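Local coordinates for chloromuconate cycloisomerase (Rhodococcus opacus, PDB 4M0X), which belongs to the enolase superfamily, pairing an N-terminal capping domain with a modified TIM barrel that carries a manganese ion, at residues K22-T27 against D196-W201; V51-P56 against A298-S303. All coordinates share one frame; numbering follows the deposited sequence.

Contact 1: residues K22-T27 against D196-W201; sequences KFAATT and DPNGRW. With MN (manganese (II) ion), chain C.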
ATOM      1  N   LYS A  22     -15.875 -26.045  30.181  1.00 93.51           N
ATOM      2  CA  LYS A  22     -16.781 -25.422  29.207  1.00 90.72           C
ATOM      3  C   LYS A  22     -16.058 -24.426  28.290  1.00 89.19           C
ATOM      4  O   LYS A  22     -15.551 -23.396  28.752  1.00 86.94           O
ATOM      5  CB  LYS A  22     -17.979 -24.763  29.909  1.00 84.16           C
ATOM      6  N   PHE A  23     -16.001 -24.769  26.999  1.00 82.59           N
ATOM      7  CA  PHE A  23     -15.459 -23.908  25.944  1.00 76.17           C
ATOM      8  C   PHE A  23     -16.622 -23.197  25.256  1.00 75.95           C
ATOM      9  O   PHE A  23     -17.752 -23.242  25.741  1.00 75.81           O
ATOM     10  CB  PHE A  23     -14.702 -24.742  24.895  1.00 76.57           C
ATOM     11  CG  PHE A  23     -13.508 -25.488  25.433  1.00 73.28           C
ATOM     12  CD1 PHE A  23     -12.255 -24.882  25.491  1.00 70.64           C
ATOM     13  CD2 PHE A  23     -13.631 -26.813  25.860  1.00 73.04           C
ATOM     14  CE1 PHE A  23     -11.157 -25.577  25.985  1.00 69.32           C
ATOM     15  CE2 PHE A  23     -12.537 -27.509  26.354  1.00 68.16           C
ATOM     16  CZ  PHE A  23     -11.299 -26.890  26.418  1.00 65.09           C
ATOM     17  N   ALA A  24     -16.352 -22.570  24.112  1.00 80.22           N
ATOM     18  CA  ALA A  24     -17.398 -21.910  23.317  1.00 79.36           C
ATOM     19  C   ALA A  24     -18.502 -22.844  22.774  1.00 76.87           C
ATOM     20  O   ALA A  24     -19.686 -22.517  22.892  1.00 71.97           O
ATOM     21  CB  ALA A  24     -16.782 -21.088  22.194  1.00 73.21           C
ATOM     22  N   ALA A  25     -18.124 -23.999  22.209  1.00 77.62           N
ATOM     23  CA  ALA A  25     -19.100 -24.891  21.533  1.00 77.33           C
ATOM     24  C   ALA A  25     -19.423 -26.258  22.191  1.00 74.87           C
ATOM     25  O   ALA A  25     -20.247 -27.017  21.660  1.00 67.99           O
ATOM     26  CB  ALA A  25     -18.736 -25.065  20.062  1.00 70.78           C
ATOM     27  N   THR A  26     -18.761 -26.561  23.316  1.00 77.96           N
ATOM     28  CA  THR A  26     -19.132 -27.675  24.232  1.00 82.03           C
ATOM     29  C   THR A  26     -18.669 -27.387  25.681  1.00 81.57           C
ATOM     30  O   THR A  26     -17.945 -26.413  25.922  1.00 81.88           O
ATOM     31  CB  THR A  26     -18.563 -29.069  23.801  1.00 79.35           C
ATOM     32  OG1 THR A  26     -17.174 -28.965  23.458  1.00 70.97           O
ATOM     33  CG2 THR A  26     -19.351 -29.693  22.635  1.00 79.56           C
ATOM     34  N   THR A  27     -19.112 -28.214  26.635  1.00 78.14           N
ATOM     35  CA  THR A  27     -18.403 -28.386  27.921  1.00 80.16           C
ATOM     36  C   THR A  27     -17.710 -29.770  27.931  1.00 86.87           C
ATOM     37  O   THR A  27     -18.315 -30.766  27.513  1.00 92.91           O
ATOM     38  CB  THR A  27     -19.339 -28.246  29.139  1.00 70.37           C
ATOM     39  N   ASP A 196     -10.019 -15.494  26.164  1.00 23.56           N
ATOM     40  CA  ASP A 196     -10.116 -16.309  24.943  1.00 23.44           C
ATOM     41  C   ASP A 196     -11.548 -16.659  24.506  1.00 23.38           C
ATOM     42  O   ASP A 196     -12.097 -17.675  24.931  1.00 23.03           O
ATOM     43  CB  ASP A 196      -9.320 -17.593  25.108  1.00 24.75           C
ATOM     44  CG  ASP A 196      -9.115 -18.299  23.796  1.00 26.66           C
ATOM     45  OD1 ASP A 196      -9.645 -17.784  22.798  1.00 26.63           O
ATOM     46  OD2 ASP A 196      -8.438 -19.349  23.750  1.00 28.23           O
ATOM     47  N   PRO A 197     -12.159 -15.807  23.667  1.00 23.10           N
ATOM     48  CA  PRO A 197     -13.473 -16.048  23.099  1.00 22.70           C
ATOM     49  C   PRO A 197     -13.473 -17.120  22.006  1.00 24.51           C
ATOM     50  O   PRO A 197     -14.512 -17.403  21.436  1.00 25.38           O
ATOM     51  CB  PRO A 197     -13.824 -14.705  22.456  1.00 22.58           C
ATOM     52  CG  PRO A 197     -12.913 -13.711  23.077  1.00 24.16           C
ATOM     53  CD  PRO A 197     -11.662 -14.458  23.354  1.00 23.15           C
ATOM     54  N   ASN A 198     -12.330 -17.695  21.675  1.00 25.88           N
ATOM     55  CA  ASN A 198     -12.310 -18.765  20.700  1.00 28.94           C
ATOM     56  C   ASN A 198     -12.819 -18.309  19.350  1.00 31.03           C
ATOM     57  O   ASN A 198     -13.468 -19.061  18.628  1.00 31.98           O
ATOM     58  CB  ASN A 198     -13.104 -19.966  21.214  1.00 31.30           C
ATOM     59  CG  ASN A 198     -12.382 -20.691  22.349  1.00 34.51           C
ATOM     60  OD1 ASN A 198     -11.364 -21.332  22.115  1.00 38.50           O
ATOM     61  ND2 ASN A 198     -12.904 -20.589  23.584  1.00 34.87           N
ATOM     62  N   GLY A 199     -12.523 -17.055  19.026  1.00 32.15           N
ATOM     63  CA  GLY A 199     -12.865 -16.473  17.738  1.00 33.47           C
ATOM     64  C   GLY A 199     -14.352 -16.309  17.488  1.00 35.36           C
ATOM     65  O   GLY A 199     -14.770 -16.165  16.348  1.00 37.78           O
ATOM     66  N   ARG A 200     -15.149 -16.315  18.556  1.00 36.56           N
ATOM     67  CA  ARG A 200     -16.619 -16.332  18.452  1.00 34.67           C
ATOM     68  C   ARG A 200     -17.221 -14.928  18.540  1.00 31.44           C
ATOM     69  O   ARG A 200     -18.431 -14.767  18.392  1.00 30.05           O
ATOM     70  CB  ARG A 200     -17.238 -17.229  19.536  1.00 34.36           C
ATOM     71  CG  ARG A 200     -16.828 -18.684  19.483  1.00 39.88           C
ATOM     72  CD  ARG A 200     -17.947 -19.585  18.978  1.00 50.09           C
ATOM     73  NE  ARG A 200     -17.673 -20.162  17.652  1.00 60.50           N
ATOM     74  CZ  ARG A 200     -17.739 -21.463  17.361  1.00 61.63           C
ATOM     75  NH1 ARG A 200     -18.089 -22.340  18.299  1.00 69.29           N
ATOM     76  NH2 ARG A 200     -17.474 -21.887  16.131  1.00 56.88           N
ATOM     77  N   TRP A 201     -16.388 -13.924  18.790  1.00 27.36           N
ATOM     78  CA  TRP A 201     -16.886 -12.574  18.914  1.00 26.09           C
ATOM     79  C   TRP A 201     -16.908 -11.857  17.580  1.00 25.38           C
ATOM     80  O   TRP A 201     -16.057 -12.091  16.730  1.00 25.99           O
ATOM     81  CB  TRP A 201     -16.013 -11.821  19.886  1.00 26.72           C
ATOM     82  CG  TRP A 201     -16.444 -12.004  21.287  1.00 27.30           C
ATOM     83  CD1 TRP A 201     -17.336 -12.929  21.764  1.00 26.69           C
ATOM     84  CD2 TRP A 201     -15.987 -11.265  22.419  1.00 26.72           C
ATOM     85  NE1 TRP A 201     -17.465 -12.794  23.121  1.00 25.62           N
ATOM     86  CE2 TRP A 201     -16.651 -11.780  23.549  1.00 25.87           C
ATOM     87  CE3 TRP A 201     -15.082 -10.208  22.589  1.00 26.02           C
ATOM     88  CZ2 TRP A 201     -16.454 -11.261  24.833  1.00 25.66           C
ATOM     89  CZ3 TRP A 201     -14.888  -9.696  23.871  1.00 25.20           C
ATOM     90  CH2 TRP A 201     -15.570 -10.223  24.970  1.00 25.17           C
TER
HETATM   91 MN    MN C 401      -7.285 -20.511  22.421  1.00 27.26          MN
HETATM   92  O   HOH W   1      -8.327 -19.253  20.915  1.00 15.89           O
HETATM   93  O   HOH W   2      -9.101 -21.893  21.418  1.00 30.04           O
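A manganese ligand, Asp196, stands directly before a tight turn that packs on the capping domain. In this enolase-superfamily fold, 196-201 starts at the end of barrel strand 192-196. Residues 22-27 form the loop between strands 20-22 and 27-40 of the N-terminal domain. Asp196 binds the manganese through OD2 at 2.1 Å; Glu222 and Asp247 complete the protein ligands. Asp196 CG lies anti to its backbone N (chi1 -166°), which sends OD2 to the metal. The other oxygen, OD1, accepts from Asn198 N at 2.9 Å, an Asx turn, with the donor well above the carboxylate plane. OD1 also takes a bond from a metal-bound water. The carboxylate is therefore held at both oxygens. A second metal-bound water donates to Asn198 OD1, so Asn198 is a second-shell residue. A type I' turn from Pro197 to Arg200 then brings the chain against the loop. The two segments meet by van der Waals packing of two alanine methyls. Ala24 CB meets Asn198 CB at 4.0 Å. The same methyl touches the aliphatic part of Arg200, whose chain bends at chi2 and chi3. Beyond the bend, Arg200 NH1 lies 3.3 Å from Ala25 CB, which sits at the guanidinium edge.

Contact 2: residues V51-P56 against A298-S303; sequences VTPGGP and AATPES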
ATOM      1  N   VAL A  51      -5.038 -35.102  20.422  1.00 24.96           N
ATOM      2  CA  VAL A  51      -6.000 -34.544  21.337  1.00 27.99           C
ATOM      3  C   VAL A  51      -6.684 -33.292  20.756  1.00 30.78           C
ATOM      4  O   VAL A  51      -6.161 -32.604  19.851  1.00 32.07           O
ATOM      5  CB  VAL A  51      -5.342 -34.312  22.731  1.00 28.34           C
ATOM      6  CG1 VAL A  51      -4.313 -33.183  22.668  1.00 27.04           C
ATOM      7  CG2 VAL A  51      -6.385 -34.115  23.828  1.00 26.10           C
ATOM      8  N   THR A  52      -7.858 -33.014  21.297  1.00 31.20           N
ATOM      9  CA  THR A  52      -8.768 -32.043  20.749  1.00 31.22           C
ATOM     10  C   THR A  52      -9.470 -31.354  21.927  1.00 32.39           C
ATOM     11  O   THR A  52      -9.638 -31.960  22.987  1.00 36.29           O
ATOM     12  CB  THR A  52      -9.750 -32.792  19.854  1.00 32.02           C
ATOM     13  OG1 THR A  52      -9.631 -32.317  18.511  1.00 37.72           O
ATOM     14  CG2 THR A  52     -11.144 -32.678  20.347  1.00 31.41           C
ATOM     15  N   PRO A  53      -9.840 -30.077  21.786  1.00 30.75           N
ATOM     16  CA  PRO A  53     -10.530 -29.418  22.913  1.00 30.49           C
ATOM     17  C   PRO A  53     -11.997 -29.814  23.056  1.00 32.38           C
ATOM     18  O   PRO A  53     -12.876 -28.927  23.095  1.00 34.32           O
ATOM     19  CB  PRO A  53     -10.444 -27.933  22.571  1.00 28.24           C
ATOM     20  CG  PRO A  53     -10.218 -27.904  21.103  1.00 29.25           C
ATOM     21  CD  PRO A  53      -9.431 -29.124  20.747  1.00 30.06           C
ATOM     22  N   GLY A  54     -12.257 -31.121  23.118  1.00 31.84           N
ATOM     23  CA  GLY A  54     -13.613 -31.658  23.233  1.00 30.21           C
ATOM     24  C   GLY A  54     -14.402 -31.881  21.955  1.00 30.11           C
ATOM     25  O   GLY A  54     -15.615 -31.775  21.980  1.00 34.93           O
ATOM     26  N   GLY A  55     -13.749 -32.200  20.840  1.00 28.61           N
ATOM     27  CA  GLY A  55     -14.469 -32.591  19.616  1.00 27.38           C
ATOM     28  C   GLY A  55     -14.114 -31.704  18.428  1.00 28.62           C
ATOM     29  O   GLY A  55     -13.219 -30.857  18.525  1.00 28.82           O
ATOM     30  N   PRO A  56     -14.822 -31.872  17.302  1.00 26.62           N
ATOM     31  CA  PRO A  56     -14.390 -31.211  16.086  1.00 26.15           C
ATOM     32  C   PRO A  56     -14.795 -29.745  15.954  1.00 25.22           C
ATOM     33  O   PRO A  56     -14.481 -29.112  14.954  1.00 24.82           O
ATOM     34  CB  PRO A  56     -14.995 -32.077  14.982  1.00 25.70           C
ATOM     35  CG  PRO A  56     -16.220 -32.616  15.602  1.00 26.78           C
ATOM     36  CD  PRO A  56     -15.897 -32.841  17.051  1.00 26.81           C
ATOM     37  N   ALA A 298       1.054 -22.764  24.598  1.00 22.27           N
ATOM     38  CA  ALA A 298      -0.378 -22.960  24.646  1.00 23.68           C
ATOM     39  C   ALA A 298      -0.786 -24.402  24.874  1.00 25.82           C
ATOM     40  O   ALA A 298      -0.005 -25.329  24.651  1.00 27.68           O
ATOM     41  CB  ALA A 298      -1.046 -22.414  23.395  1.00 22.89           C
ATOM     42  N   ALA A 299      -2.034 -24.579  25.293  1.00 26.35           N
ATOM     43  CA  ALA A 299      -2.573 -25.883  25.636  1.00 26.37           C
ATOM     44  C   ALA A 299      -3.726 -26.220  24.701  1.00 26.47           C
ATOM     45  O   ALA A 299      -4.367 -25.313  24.150  1.00 26.82           O
ATOM     46  CB  ALA A 299      -3.048 -25.872  27.080  1.00 25.45           C
ATOM     47  N   THR A 300      -3.991 -27.515  24.526  1.00 25.46           N
ATOM     48  CA  THR A 300      -5.067 -27.955  23.644  1.00 25.01           C
ATOM     49  C   THR A 300      -6.433 -28.117  24.361  1.00 26.21           C
ATOM     50  O   THR A 300      -7.464 -27.728  23.825  1.00 26.61           O
ATOM     51  CB  THR A 300      -4.648 -29.173  22.792  1.00 23.20           C
ATOM     52  OG1 THR A 300      -3.611 -28.781  21.892  1.00 20.78           O
ATOM     53  CG2 THR A 300      -5.801 -29.680  21.977  1.00 24.03           C
ATOM     54  N   PRO A 301      -6.458 -28.659  25.581  1.00 28.61           N
ATOM     55  CA  PRO A 301      -5.382 -29.175  26.401  1.00 29.86           C
ATOM     56  C   PRO A 301      -5.077 -30.604  25.996  1.00 30.33           C
ATOM     57  O   PRO A 301      -5.587 -31.089  24.994  1.00 32.57           O
ATOM     58  CB  PRO A 301      -5.971 -29.119  27.833  1.00 29.83           C
ATOM     59  CG  PRO A 301      -7.373 -28.617  27.684  1.00 29.49           C
ATOM     60  CD  PRO A 301      -7.751 -28.849  26.253  1.00 28.60           C
ATOM     61  N   GLU A 302      -4.262 -31.272  26.789  1.00 31.86           N
ATOM     62  CA  GLU A 302      -3.775 -32.597  26.458  1.00 31.61           C
ATOM     63  C   GLU A 302      -3.441 -33.312  27.770  1.00 31.80           C
ATOM     64  O   GLU A 302      -3.427 -32.689  28.856  1.00 33.48           O
ATOM     65  CB  GLU A 302      -2.551 -32.488  25.525  1.00 32.55           C
ATOM     66  CG  GLU A 302      -1.365 -31.653  26.031  1.00 33.95           C
ATOM     67  CD  GLU A 302      -1.765 -30.291  26.585  1.00 37.86           C
ATOM     68  OE1 GLU A 302      -1.838 -30.164  27.837  1.00 39.27           O
ATOM     69  OE2 GLU A 302      -2.043 -29.362  25.778  1.00 37.24           O
ATOM     70  N   SER A 303      -3.200 -34.613  27.677  1.00 28.55           N
ATOM     71  CA  SER A 303      -2.830 -35.385  28.824  1.00 27.83           C
ATOM     72  C   SER A 303      -1.337 -35.176  29.043  1.00 28.09           C
ATOM     73  O   SER A 303      -0.721 -34.322  28.395  1.00 26.77           O
ATOM     74  CB  SER A 303      -3.083 -36.834  28.516  1.00 28.26           C
ATOM     75  OG  SER A 303      -2.149 -37.226  27.539  1.00 29.04           O
TER
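The loop after barrel strand 294-297 meets the loop after strand 45-51 of the capping domain, at the C-terminal mouth of the modified TIM barrel. The contact is buried and made by carbon against carbon and carbon against carbonyl. Val51 points its side chain at 298-303. Its CG1 and CG2 straddle the carbonyl of Pro301, with CG2 at 3.3 Å from Pro301 O. CG1 takes the crowded position between the backbone N and the carbonyl carbon (chi1 69°). There it also packs against Glu302 CB, and the two side chains cross obliquely. Thr300 turns its CG2 anti to the backbone N, and this methyl lies 3.6 Å from Val51 O. It also reaches Pro53, whose CD is 3.9 Å from Thr300 CG2. On the same proline, CB sits 3.2 Å from Thr300 O. Pro53 is the centre of an inverse gamma turn that bends the chain here. The peptide before Pro301 is cis. Glu302 bends back at chi2, and its OE2 accepts from Thr300 N at 3.0 Å, nearly straight at 168°, which ties the loop to itself. Ser303 is the N-cap of helix 304-316, and its OG also bonds Glu49. Such a meeting of a barrel loop with the capping domain is typical of the enolase superfamily, where the active site lies between the two domains.

Contacts 1 and 2 both join the capping domain to loops at the C-terminal ends of barrel strands, and their centres are 13 Å apart. Contact 2 is buried near the middle of the chain. Contact 1 lies farther out and is partly buried, with Arg200 exposed; Gly95 of the second subunit packs on it. Both barrel loops have an acidic side chain that accepts from a backbone N of its own loop. Only in contact 1 does that carboxylate also bind manganese. The capping loops also touch each other: Phe23 CD2 packs 3.6 Å from Pro53 O. Phe23 further reaches Pro301, so the ring ties the 22-27 loop to both segments of contact 2.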